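Local structure of enoyl-CoA hydratase subunit II (Geobacillus kaustophilus, 2EJ5) at residues L93-V97 / T201-G205; L206-L210 / C229-A233; T236-G242 / L253-N257; V35-K40 / P85-L90. The protein probably adds water across the double bond of enoyl-CoA thioesters as a trimeric enzyme of the crotonase family, with a likely part in the breakdown of phenylacetic acid. All coordinates share one frame; numbering follows the deposited sequence.

Contact 1. Residues L93-V97 / T201-G205; sequences LEKPV and TKAIG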
loop_
_atom_site.group_PDB
_atom_site.type_symbol
_atom_site.label_atom_id
_atom_site.label_comp_id
_atom_site.label_asym_id
_atom_site.label_seq_id
_atom_site.Cartn_x
_atom_site.Cartn_y
_atom_site.Cartn_z
ATOM N N LEU A 93 -8.548 -18.935 -7.377
ATOM C CA LEU A 93 -9.102 -18.896 -8.734
ATOM C C LEU A 93 -8.300 -17.978 -9.668
ATOM O O LEU A 93 -8.173 -16.769 -9.397
ATOM C CB LEU A 93 -10.582 -18.469 -8.683
ATOM C CG LEU A 93 -11.399 -18.324 -9.976
ATOM C CD1 LEU A 93 -11.394 -19.644 -10.800
ATOM C CD2 LEU A 93 -12.787 -17.929 -9.622
ATOM N N GLU A 94 -7.814 -18.551 -10.777
ATOM C CA GLU A 94 -6.950 -17.880 -11.755
ATOM C C GLU A 94 -7.710 -17.414 -13.008
ATOM O O GLU A 94 -7.173 -17.481 -14.125
ATOM C CB GLU A 94 -5.878 -18.831 -12.288
ATOM C CG GLU A 94 -5.144 -19.763 -11.344
ATOM C CD GLU A 94 -4.028 -19.074 -10.655
ATOM O OE1 GLU A 94 -4.263 -17.886 -10.428
ATOM O OE2 GLU A 94 -2.954 -19.658 -10.328
ATOM N N LYS A 95 -8.983 -17.092 -12.875
ATOM C CA LYS A 95 -9.716 -16.456 -13.961
ATOM C C LYS A 95 -10.072 -15.110 -13.363
ATOM O O LYS A 95 -10.168 -15.019 -12.128
ATOM C CB LYS A 95 -11.011 -17.217 -14.273
ATOM C CG LYS A 95 -10.848 -18.751 -14.573
ATOM C CD LYS A 95 -10.803 -19.035 -16.015
ATOM C CE LYS A 95 -10.548 -20.524 -16.332
ATOM N NZ LYS A 95 -11.858 -21.234 -16.436
ATOM N N PRO A 96 -10.296 -14.082 -14.214
ATOM C CA PRO A 96 -10.678 -12.814 -13.631
ATOM C C PRO A 96 -12.076 -12.864 -13.049
ATOM O O PRO A 96 -12.976 -13.539 -13.594
ATOM C CB PRO A 96 -10.567 -11.804 -14.812
ATOM C CG PRO A 96 -10.832 -12.619 -16.054
ATOM C CD PRO A 96 -10.214 -14.019 -15.699
ATOM N N VAL A 97 -12.260 -12.157 -11.951
ATOM C CA VAL A 97 -13.525 -12.164 -11.225
ATOM C C VAL A 97 -13.939 -10.738 -10.976
ATOM O O VAL A 97 -13.209 -9.944 -10.327
ATOM C CB VAL A 97 -13.428 -12.922 -9.865
ATOM C CG1 VAL A 97 -14.767 -12.978 -9.181
ATOM C CG2 VAL A 97 -12.861 -14.338 -10.068
ATOM N N THR A 201 -6.721 -15.229 -21.226
ATOM C CA THR A 201 -7.086 -15.728 -19.920
ATOM C C THR A 201 -5.925 -16.406 -19.150
ATOM O O THR A 201 -5.830 -16.259 -17.927
ATOM C CB THR A 201 -8.252 -16.723 -20.119
ATOM O OG1 THR A 201 -9.172 -16.131 -21.048
ATOM C CG2 THR A 201 -8.941 -17.000 -18.804
ATOM N N LYS A 202 -5.054 -17.130 -19.854
ATOM C CA LYS A 202 -3.929 -17.821 -19.167
ATOM C C LYS A 202 -2.912 -16.814 -18.630
ATOM O O LYS A 202 -2.335 -17.012 -17.571
ATOM C CB LYS A 202 -3.193 -18.797 -20.084
ATOM C CG LYS A 202 -3.994 -20.100 -20.424
ATOM C CD LYS A 202 -4.280 -20.996 -19.202
ATOM C CE LYS A 202 -4.770 -22.397 -19.608
ATOM N NZ LYS A 202 -5.328 -22.411 -20.957
ATOM N N ALA A 203 -2.659 -15.750 -19.384
ATOM C CA ALA A 203 -1.792 -14.662 -18.879
ATOM C C ALA A 203 -2.441 -13.978 -17.696
ATOM O O ALA A 203 -1.744 -13.619 -16.754
ATOM C CB ALA A 203 -1.465 -13.659 -19.960
ATOM N N ILE A 204 -3.758 -13.816 -17.733
ATOM C CA ILE A 204 -4.481 -13.181 -16.596
ATOM C C ILE A 204 -4.372 -14.066 -15.340
ATOM O O ILE A 204 -4.175 -13.569 -14.241
ATOM C CB ILE A 204 -5.965 -12.890 -16.924
ATOM C CG1 ILE A 204 -6.057 -11.791 -18.023
ATOM C CG2 ILE A 204 -6.748 -12.443 -15.649
ATOM C CD1 ILE A 204 -7.484 -11.635 -18.570
ATOM N N GLY A 205 -4.508 -15.377 -15.502
ATOM C CA GLY A 205 -4.349 -16.276 -14.333
ATOM C C GLY A 205 -2.951 -16.227 -13.733
ATOM O O GLY A 205 -2.788 -16.220 -12.489
#

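Contact 2. Residues L206-L210 / C229-A233; sequences LIKRL and CQRIA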
loop_
_atom_site.group_PDB
_atom_site.type_symbol
_atom_site.label_atom_id
_atom_site.label_comp_id
_atom_site.label_asym_id
_atom_site.label_seq_id
_atom_site.Cartn_x
_atom_site.Cartn_y
_atom_site.Cartn_z
ATOM N N LEU A 206 -1.942 -16.175 -14.593
ATOM C CA LEU A 206 -0.545 -16.078 -14.174
ATOM C C LEU A 206 -0.224 -14.732 -13.495
ATOM O O LEU A 206 0.581 -14.651 -12.555
ATOM C CB LEU A 206 0.358 -16.300 -15.399
ATOM C CG LEU A 206 0.439 -17.776 -15.908
ATOM C CD1 LEU A 206 1.162 -17.885 -17.206
ATOM C CD2 LEU A 206 1.012 -18.754 -14.895
ATOM N N ILE A 207 -0.846 -13.659 -13.967
ATOM C CA ILE A 207 -0.646 -12.396 -13.251
ATOM C C ILE A 207 -1.304 -12.426 -11.856
ATOM O O ILE A 207 -0.710 -11.905 -10.871
ATOM C CB ILE A 207 -1.023 -11.132 -14.075
ATOM C CG1 ILE A 207 -2.499 -10.837 -13.989
ATOM C CG2 ILE A 207 -0.450 -11.158 -15.480
ATOM C CD1 ILE A 207 -2.759 -9.820 -12.890
ATOM N N LYS A 208 -2.470 -13.047 -11.728
ATOM C CA LYS A 208 -3.047 -13.240 -10.402
ATOM C C LYS A 208 -2.141 -14.114 -9.521
ATOM O O LYS A 208 -2.024 -13.885 -8.304
ATOM C CB LYS A 208 -4.432 -13.863 -10.539
ATOM C CG LYS A 208 -5.486 -12.878 -10.954
ATOM C CD LYS A 208 -6.836 -13.535 -11.168
ATOM C CE LYS A 208 -7.495 -13.956 -9.798
ATOM N NZ LYS A 208 -9.013 -13.891 -9.792
ATOM N N ARG A 209 -1.522 -15.117 -10.129
ATOM C CA ARG A 209 -0.590 -15.990 -9.403
ATOM C C ARG A 209 0.582 -15.147 -8.905
ATOM O O ARG A 209 0.976 -15.233 -7.718
ATOM C CB ARG A 209 -0.091 -17.139 -10.300
ATOM C CG ARG A 209 0.668 -18.242 -9.554
ATOM C CD ARG A 209 1.123 -19.393 -10.505
ATOM N NE ARG A 209 -0.009 -20.048 -11.179
ATOM C CZ ARG A 209 0.134 -20.985 -12.121
ATOM N NH1 ARG A 209 1.345 -21.371 -12.490
ATOM N NH2 ARG A 209 -0.923 -21.533 -12.722
ATOM N N LEU A 210 1.113 -14.301 -9.789
ATOM C CA LEU A 210 2.229 -13.457 -9.442
ATOM C C LEU A 210 1.877 -12.386 -8.422
ATOM O O LEU A 210 2.727 -11.991 -7.644
ATOM C CB LEU A 210 2.855 -12.823 -10.697
ATOM C CG LEU A 210 3.686 -13.744 -11.597
ATOM C CD1 LEU A 210 4.179 -12.936 -12.803
ATOM C CD2 LEU A 210 4.869 -14.330 -10.822
ATOM N N CYS A 229 6.551 -18.128 -14.589
ATOM C CA CYS A 229 5.244 -17.736 -15.167
ATOM C C CYS A 229 5.321 -17.320 -16.618
ATOM O O CYS A 229 4.415 -17.625 -17.399
ATOM C CB CYS A 229 4.592 -16.631 -14.345
ATOM S SG CYS A 229 4.044 -17.284 -12.786
ATOM N N GLN A 230 6.412 -16.641 -16.971
ATOM C CA GLN A 230 6.597 -16.099 -18.300
ATOM C C GLN A 230 6.997 -17.198 -19.272
ATOM O O GLN A 230 6.670 -17.080 -20.430
ATOM C CB GLN A 230 7.662 -15.001 -18.326
ATOM C CG GLN A 230 7.601 -14.104 -19.572
ATOM C CD GLN A 230 6.389 -13.200 -19.549
ATOM O OE1 GLN A 230 5.213 -13.662 -19.557
ATOM N NE2 GLN A 230 6.651 -11.902 -19.482
ATOM N N ARG A 231 7.748 -18.220 -18.810
ATOM C CA ARG A 231 8.040 -19.408 -19.656
ATOM C C ARG A 231 6.724 -20.027 -20.060
ATOM O O ARG A 231 6.498 -20.265 -21.252
ATOM C CB ARG A 231 8.966 -20.418 -18.944
ATOM C CG ARG A 231 9.324 -21.665 -19.758
ATOM C CD ARG A 231 9.890 -22.776 -18.900
ATOM N NE ARG A 231 8.877 -23.343 -18.001
ATOM C CZ ARG A 231 7.994 -24.288 -18.329
ATOM N NH1 ARG A 231 7.983 -24.822 -19.552
ATOM N NH2 ARG A 231 7.112 -24.701 -17.412
ATOM N N ILE A 232 5.830 -20.196 -19.090
ATOM C CA ILE A 232 4.455 -20.679 -19.357
ATOM C C ILE A 232 3.640 -19.764 -20.307
ATOM O O ILE A 232 3.082 -20.256 -21.302
ATOM C CB ILE A 232 3.622 -20.971 -18.051
ATOM C CG1 ILE A 232 4.349 -21.984 -17.136
ATOM C CG2 ILE A 232 2.184 -21.447 -18.397
ATOM C CD1 ILE A 232 4.032 -21.868 -15.626
ATOM N N ALA A 233 3.568 -18.452 -20.024
ATOM C CA ALA A 233 2.749 -17.606 -20.889
ATOM C C ALA A 233 3.303 -17.655 -22.312
ATOM O O ALA A 233 2.543 -17.616 -23.278
ATOM C CB ALA A 233 2.678 -16.134 -20.363
#

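Contact 3. Residues T236-G242 / L253-N257; sequences TSDHREG and LFQGN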
loop_
_atom_site.group_PDB
_atom_site.type_symbol
_atom_site.label_atom_id
_atom_site.label_comp_id
_atom_site.label_asym_id
_atom_site.label_seq_id
_atom_site.Cartn_x
_atom_site.Cartn_y
_atom_site.Cartn_z
ATOM N N THR A 236 2.122 -20.402 -24.766
ATOM C CA THR A 236 0.701 -20.382 -24.915
ATOM C C THR A 236 0.318 -20.027 -26.381
ATOM O O THR A 236 1.097 -19.382 -27.108
ATOM C CB THR A 236 0.215 -19.342 -23.850
ATOM O OG1 THR A 236 -0.708 -19.884 -22.888
ATOM C CG2 THR A 236 -0.186 -18.008 -24.435
ATOM N N SER A 237 -0.858 -20.456 -26.835
ATOM C CA SER A 237 -1.276 -20.134 -28.216
ATOM C C SER A 237 -1.597 -18.644 -28.309
ATOM O O SER A 237 -1.354 -17.990 -29.327
ATOM C CB SER A 237 -2.509 -20.937 -28.639
ATOM O OG SER A 237 -2.140 -22.268 -28.930
ATOM N N ASP A 238 -2.117 -18.108 -27.215
ATOM C CA ASP A 238 -2.467 -16.699 -27.188
ATOM C C ASP A 238 -1.268 -15.805 -27.429
ATOM O O ASP A 238 -1.375 -14.830 -28.151
ATOM C CB ASP A 238 -3.216 -16.378 -25.896
ATOM C CG ASP A 238 -4.692 -16.688 -26.010
ATOM O OD1 ASP A 238 -5.155 -17.063 -27.120
ATOM O OD2 ASP A 238 -5.414 -16.533 -25.018
ATOM N N HIS A 239 -0.118 -16.153 -26.867
ATOM C CA HIS A 239 1.102 -15.395 -27.083
ATOM C C HIS A 239 1.469 -15.343 -28.575
ATOM O O HIS A 239 1.802 -14.261 -29.090
ATOM C CB HIS A 239 2.275 -15.972 -26.264
ATOM C CG HIS A 239 3.602 -15.366 -26.597
ATOM N ND1 HIS A 239 3.792 -14.003 -26.714
ATOM C CD2 HIS A 239 4.808 -15.932 -26.825
ATOM C CE1 HIS A 239 5.059 -13.758 -27.001
ATOM N NE2 HIS A 239 5.699 -14.911 -27.063
ATOM N N ARG A 240 1.479 -16.507 -29.244
ATOM C CA ARG A 240 1.799 -16.518 -30.684
ATOM C C ARG A 240 0.734 -15.824 -31.556
ATOM O O ARG A 240 1.081 -15.190 -32.519
ATOM C CB ARG A 240 2.217 -17.894 -31.195
ATOM C CG ARG A 240 1.239 -19.020 -30.991
ATOM C CD ARG A 240 1.828 -20.332 -31.615
ATOM N NE ARG A 240 2.683 -21.017 -30.659
ATOM C CZ ARG A 240 2.232 -21.908 -29.777
ATOM N NH1 ARG A 240 0.948 -22.227 -29.740
ATOM N NH2 ARG A 240 3.069 -22.482 -28.930
ATOM N N GLU A 241 -0.537 -15.876 -31.179
ATOM C CA GLU A 241 -1.541 -14.979 -31.815
ATOM C C GLU A 241 -1.232 -13.473 -31.605
ATOM O O GLU A 241 -1.293 -12.675 -32.550
ATOM C CB GLU A 241 -2.960 -15.337 -31.364
ATOM C CG GLU A 241 -4.033 -14.344 -31.732
ATOM C CD GLU A 241 -4.419 -14.322 -33.228
ATOM O OE1 GLU A 241 -3.842 -15.087 -34.036
ATOM O OE2 GLU A 241 -5.295 -13.509 -33.584
ATOM N N GLY A 242 -0.853 -13.095 -30.387
ATOM C CA GLY A 242 -0.542 -11.697 -30.066
ATOM C C GLY A 242 0.614 -11.143 -30.864
ATOM O O GLY A 242 0.578 -9.989 -31.292
ATOM N N LEU A 253 -6.999 -12.278 -32.046
ATOM C CA LEU A 253 -8.110 -13.058 -31.521
ATOM C C LEU A 253 -7.632 -14.134 -30.532
ATOM O O LEU A 253 -7.025 -15.143 -30.920
ATOM C CB LEU A 253 -8.976 -13.645 -32.651
ATOM C CG LEU A 253 -10.214 -14.495 -32.370
ATOM C CD1 LEU A 253 -11.254 -13.808 -31.462
ATOM C CD2 LEU A 253 -10.851 -14.808 -33.730
ATOM N N PHE A 254 -7.956 -13.924 -29.260
ATOM C CA PHE A 254 -7.438 -14.772 -28.176
ATOM C C PHE A 254 -8.429 -15.859 -27.764
ATOM O O PHE A 254 -9.653 -15.655 -27.789
ATOM C CB PHE A 254 -7.085 -13.906 -26.947
ATOM C CG PHE A 254 -5.979 -12.900 -27.187
ATOM C CD1 PHE A 254 -4.744 -13.299 -27.646
ATOM C CD2 PHE A 254 -6.183 -11.540 -26.915
ATOM C CE1 PHE A 254 -3.731 -12.378 -27.858
ATOM C CE2 PHE A 254 -5.166 -10.614 -27.126
ATOM C CZ PHE A 254 -3.942 -11.029 -27.577
ATOM N N GLN A 255 -7.896 -17.005 -27.358
ATOM C CA GLN A 255 -8.726 -18.109 -26.956
ATOM C C GLN A 255 -8.631 -18.462 -25.477
ATOM O O GLN A 255 -9.507 -19.147 -24.978
ATOM C CB GLN A 255 -8.459 -19.361 -27.830
ATOM C CG GLN A 255 -8.891 -19.133 -29.268
ATOM C CD GLN A 255 -8.643 -20.331 -30.189
ATOM O OE1 GLN A 255 -7.886 -21.267 -29.854
ATOM N NE2 GLN A 255 -9.269 -20.292 -31.374
ATOM N N GLY A 256 -7.619 -17.955 -24.771
ATOM C CA GLY A 256 -7.442 -18.306 -23.357
ATOM C C GLY A 256 -6.551 -19.514 -23.095
ATOM O O GLY A 256 -6.536 -20.055 -21.985
ATOM N N ASN A 257 -5.806 -19.946 -24.105
ATOM C CA ASN A 257 -4.799 -21.004 -23.923
ATOM C C ASN A 257 -3.640 -20.752 -24.831
ATOM O O ASN A 257 -2.732 -21.605 -24.925
ATOM C CB ASN A 257 -5.382 -22.379 -24.254
ATOM C CG ASN A 257 -6.117 -22.384 -25.564
ATOM O OD1 ASN A 257 -5.583 -21.930 -26.603
ATOM N ND2 ASN A 257 -7.365 -22.866 -25.535
ATOM O OXT ASN A 257 -3.635 -19.702 -25.488
#

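Contact 4. Residues V35-K40 / P85-L90; sequences VTKALK and PMMKAL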
loop_
_atom_site.group_PDB
_atom_site.type_symbol
_atom_site.label_atom_id
_atom_site.label_comp_id
_atom_site.label_asym_id
_atom_site.label_seq_id
_atom_site.Cartn_x
_atom_site.Cartn_y
_atom_site.Cartn_z
ATOM N N VAL A 35 -21.222 -21.419 -3.431
ATOM C CA VAL A 35 -20.299 -20.454 -4.040
ATOM C C VAL A 35 -18.932 -21.104 -4.229
ATOM O O VAL A 35 -18.330 -20.956 -5.287
ATOM C CB VAL A 35 -20.233 -19.161 -3.233
ATOM C CG1 VAL A 35 -19.019 -18.288 -3.688
ATOM C CG2 VAL A 35 -21.546 -18.354 -3.373
ATOM N N THR A 36 -18.479 -21.869 -3.222
ATOM C CA THR A 36 -17.203 -22.589 -3.268
ATOM C C THR A 36 -17.157 -23.521 -4.461
ATOM O O THR A 36 -16.228 -23.464 -5.273
ATOM C CB THR A 36 -16.917 -23.403 -1.938
ATOM O OG1 THR A 36 -16.885 -22.514 -0.817
ATOM C CG2 THR A 36 -15.587 -24.134 -1.977
ATOM N N LYS A 37 -18.145 -24.407 -4.541
ATOM C CA LYS A 37 -18.293 -25.343 -5.667
ATOM C C LYS A 37 -18.327 -24.654 -7.048
ATOM O O LYS A 37 -17.655 -25.095 -7.977
ATOM C CB LYS A 37 -19.570 -26.171 -5.457
ATOM C CG LYS A 37 -19.745 -27.319 -6.462
ATOM C CD LYS A 37 -20.840 -28.277 -5.988
ATOM C CE LYS A 37 -21.090 -29.410 -6.987
ATOM N NZ LYS A 37 -21.642 -28.894 -8.289
ATOM N N ALA A 38 -19.102 -23.581 -7.149
ATOM C CA ALA A 38 -19.275 -22.832 -8.395
ATOM C C ALA A 38 -17.936 -22.196 -8.812
ATOM O O ALA A 38 -17.571 -22.239 -9.976
ATOM C CB ALA A 38 -20.321 -21.767 -8.204
ATOM N N LEU A 39 -17.194 -21.622 -7.843
ATOM C CA LEU A 39 -15.889 -21.016 -8.163
ATOM C C LEU A 39 -14.935 -22.045 -8.659
ATOM O O LEU A 39 -14.174 -21.792 -9.562
ATOM C CB LEU A 39 -15.268 -20.282 -6.972
ATOM C CG LEU A 39 -15.971 -19.005 -6.513
ATOM C CD1 LEU A 39 -15.312 -18.499 -5.232
ATOM C CD2 LEU A 39 -16.089 -17.896 -7.623
ATOM N N LYS A 40 -14.969 -23.238 -8.066
ATOM C CA LYS A 40 -14.046 -24.291 -8.474
ATOM C C LYS A 40 -14.464 -24.800 -9.866
ATOM O O LYS A 40 -13.614 -25.105 -10.685
ATOM C CB LYS A 40 -14.003 -25.432 -7.420
ATOM C CG LYS A 40 -13.476 -25.007 -6.020
ATOM C CD LYS A 40 -13.648 -26.122 -4.973
ATOM C CE LYS A 40 -12.923 -25.790 -3.641
ATOM N NZ LYS A 40 -13.052 -26.862 -2.537
ATOM N N PRO A 85 -13.213 -22.143 3.211
ATOM C CA PRO A 85 -13.196 -22.815 1.895
ATOM C C PRO A 85 -13.607 -21.929 0.698
ATOM O O PRO A 85 -13.031 -22.072 -0.405
ATOM C CB PRO A 85 -14.210 -23.954 2.065
ATOM C CG PRO A 85 -14.237 -24.224 3.518
ATOM C CD PRO A 85 -14.097 -22.859 4.157
ATOM N N MET A 86 -14.592 -21.059 0.917
ATOM C CA MET A 86 -15.112 -20.132 -0.087
ATOM C C MET A 86 -14.044 -19.080 -0.432
ATOM O O MET A 86 -13.750 -18.845 -1.602
ATOM C CB MET A 86 -16.385 -19.458 0.441
ATOM C CG MET A 86 -17.204 -18.624 -0.626
ATOM S SD MET A 86 -18.595 -17.620 -0.117
ATOM C CE MET A 86 -17.885 -16.385 0.995
ATOM N N MET A 87 -13.476 -18.448 0.590
ATOM C CA MET A 87 -12.449 -17.430 0.363
ATOM C C MET A 87 -11.175 -18.026 -0.188
ATOM O O MET A 87 -10.505 -17.382 -0.994
ATOM C CB MET A 87 -12.218 -16.556 1.631
ATOM C CG MET A 87 -13.540 -15.857 2.165
ATOM S SD MET A 87 -14.541 -14.895 0.991
ATOM C CE MET A 87 -13.345 -13.644 0.522
ATOM N N LYS A 88 -10.840 -19.266 0.180
ATOM C CA LYS A 88 -9.661 -19.924 -0.412
ATOM C C LYS A 88 -9.904 -20.266 -1.869
ATOM O O LYS A 88 -9.000 -20.116 -2.696
ATOM C CB LYS A 88 -9.257 -21.201 0.334
ATOM C CG LYS A 88 -8.835 -20.941 1.764
ATOM C CD LYS A 88 -8.337 -22.205 2.401
ATOM C CE LYS A 88 -7.583 -21.849 3.639
ATOM N NZ LYS A 88 -7.466 -23.044 4.549
ATOM N N ALA A 89 -11.119 -20.745 -2.188
ATOM C CA ALA A 89 -11.457 -21.000 -3.598
ATOM C C ALA A 89 -11.334 -19.700 -4.409
ATOM O O ALA A 89 -10.757 -19.693 -5.484
ATOM C CB ALA A 89 -12.886 -21.580 -3.751
ATOM N N LEU A 90 -11.897 -18.612 -3.905
ATOM C CA LEU A 90 -11.801 -17.330 -4.631
ATOM C C LEU A 90 -10.355 -16.925 -4.770
ATOM O O LEU A 90 -9.910 -16.518 -5.833
ATOM C CB LEU A 90 -12.635 -16.250 -3.942
ATOM C CG LEU A 90 -12.758 -14.844 -4.542
ATOM C CD1 LEU A 90 -13.188 -14.884 -6.040
ATOM C CD2 LEU A 90 -13.741 -14.002 -3.689
#

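Contact 1. Residues L93-V97 / T201-G205
Glu94 lies directly against Gly205, and their CA atoms are only 4.0 Å apart. CB of Glu94 rests 3.6 Å from the CA of Gly205. Glycine suits the helix at this point because any side chain would run into the carbonyl oxygen of Glu94. The chain then bends: CG stands beside the backbone N (chi1 -43°) and the chain turns again at chi2, which brings OE1 of Glu94 to 3.0 Å from the carbonyl oxygen of Gly205. Both atoms are acceptors and form no bond. Their closeness is probably tolerated because the carboxylate is held by cations, with salt bridges from OE1 to Arg212 and from OE2 to Arg209. At Lys95 the alkyl chain does the touching, its CD 3.9 Å from the methyl CG2 of Thr201, while NZ goes on to the carbonyls of Ala42, Asp45 and Val48. Threonine serves two purposes here, since the methyl faces the lysine chain and OG1 bonds to Arg49 and to the carbonyl of Met199. Pro96 follows, its rigid ring set across the Ile204 side chain at about a right angle. CG2 of Ile204, a beta-branch fixed near the helix, meets CD of Pro96 at 3.8 Å and CB of Pro96 at 4.0 Å. These contacts seat the loop that joins helix 75-92 to strand 97-101 on the first turn of helix 201-216. Beyond it, Pro96 pairs by its backbone with Val51 of strand 50-55, and Ile204 also packs on Ile132 of the second subunit.

Contact 2. Residues L206-L210 / C229-A233
The guanidinium of Arg209 has CD2 of Leu206 over one face, 3.5 Å above the plane and offset toward the rim, while CD1 of Ile232 comes to NH1 from an oblique direction at 4.2 Å. Because CG is anti to the backbone N (chi1 -169°) and the chain turns at chi3, the head of the arginine swings beside Leu206 and lies about square to the isoleucine chain. NE is engaged by Glu94, so the charge has a mate while its flat carbon-nitrogen system borders apolar groups. Leucine suits position 206 because its two methyls fork. CD1 of Leu206 pushes on to the backbone of the opposite helix, 3.3 Å from the carbonyl oxygen of Cys229, and touches CG2 of Ile232 and CB of Ala233, each at 3.9 Å. CD2 of Leu206 stays back, 4.0 Å from SG of Cys229. One turn later CD2 of Leu210 meets SG of Cys229 at 3.6 Å, so the compact thiol side chain sits against both leucines. The small Ala233 lets the methyl of Leu206 approach its helix. Cut back to an alanine, position 206 would probably leave a gap between Cys229, Ile232 and Ala233 and take the cover from one face of the Arg209 guanidinium. The two segments run antiparallel at 177°, their axes 10.8 Å apart, a spacing spanned by interdigitating side chains. They belong to consecutive helices, 201-216 and 219-235, which form a helical hairpin. Leu206 and Ala233 also pack on Val137 and Gly135 of the second subunit, and helix 237-246 follows directly.

Contact 3. Residues T236-G242 / L253-N257
Asp238 reaches from its helix into the C-terminal tail. CB of Asp238 lies 3.9 Å from CD1 of Phe254, and CG passes close to the terminal carboxylate of Asn257. OD1 of Asp238 accepts the N-H of Gln255 through its syn lone pair, 2.8 Å and nearly straight at 171°. OD2 of Asp238 takes the N-H of Gly256 at 2.6 Å, also on the syn side but 24° out of the carboxylate plane. An asparagine here would probably leave one of these N-H groups without its acceptor. The terminal carboxylate answers: O of Asn257 receives the N-H of Ser237 at 2.9 Å, and OXT that of Asp238 at 2.8 Å. Where the Thr236 side chain makes no capping bond, the chain terminus does that work for the helix. The positive helix end probably eases the nearness of the two carboxylates. Glu241, its CG anti to the backbone N (169°), accepts the N-H of Leu253 on the anti lone pair of OE2 at 2.6 Å; Arg250 bridges the same oxygen. Gly256 adopts a positive phi, natural for glycine. The tail thus folds back on the start of helix 237-246, beside Lys202 of helix 201-216, with Phe254 against His133 of the second subunit.

Contact 4. Residues V35-K40 / P85-L90
Thr36 and Met86 bring the two helices together, their CA atoms 4.5 Å apart. The hydroxyl of Thr36 presses on the methionine backbone, OG1 standing 3.1 Å from CA of Met86, while its bond goes to the carbonyl of Asn32 one turn back in its own helix. The methyl CG2 of Thr36 touches the carbonyl oxygen of Pro85 at 3.6 Å and faces CB of Ala89. A short beta-branched residue suits so narrow a gap. On one side of it CG1 of Val35, anti to the backbone N (chi1 167°), lies against the CG-SD portion of the Met86 chain, the two side chains crossing at a slant, 3.6 Å from CG and 3.7 Å from SD. Each helix links parallel strands in a beta-alpha-beta unit of the crotonase fold: helix 29-44 joins strand 13-18 to strand 50-55, and helix 75-92 joins strand 50-55 to strand 97-101. The segments accordingly run nearly parallel, at 17°, with axes 8.6 Å apart. Leu39 is the next bump. CD1 of Leu39 fills the hollow beside Ala89 and Leu90, 3.7 Å from CB of Leu90, where the bare methyl of Ala89 lets it reach the backbone. Leu39 also packs on Leu16 of the sheet, and Leu90 on Leu112 and Ala115 of helix 108-115. Toward the surface, the extended chain of Lys40 lays CG against CB of Ala89 at 4.2 Å.

Along the chain contact 4 closes first, then come contacts 1, 2 and 3 in series. Contact 4 joins two helices of the crotonase core and lies about 15 Å, centre to centre, from contact 1, which it meets through Leu39 against Leu93. Contact 1 packs the loop after helix 75-92 against helix 201-216, which it shares with contact 2 about 10 Å away. Contact 3 lies about 14 Å from each of these two and ties down the C-terminus, while its centre is about 27 Å from that of contact 4. Contacts 1, 2 and 3 all touch the second subunit, so the C-terminal helices both fasten to their own core and help build the trimer.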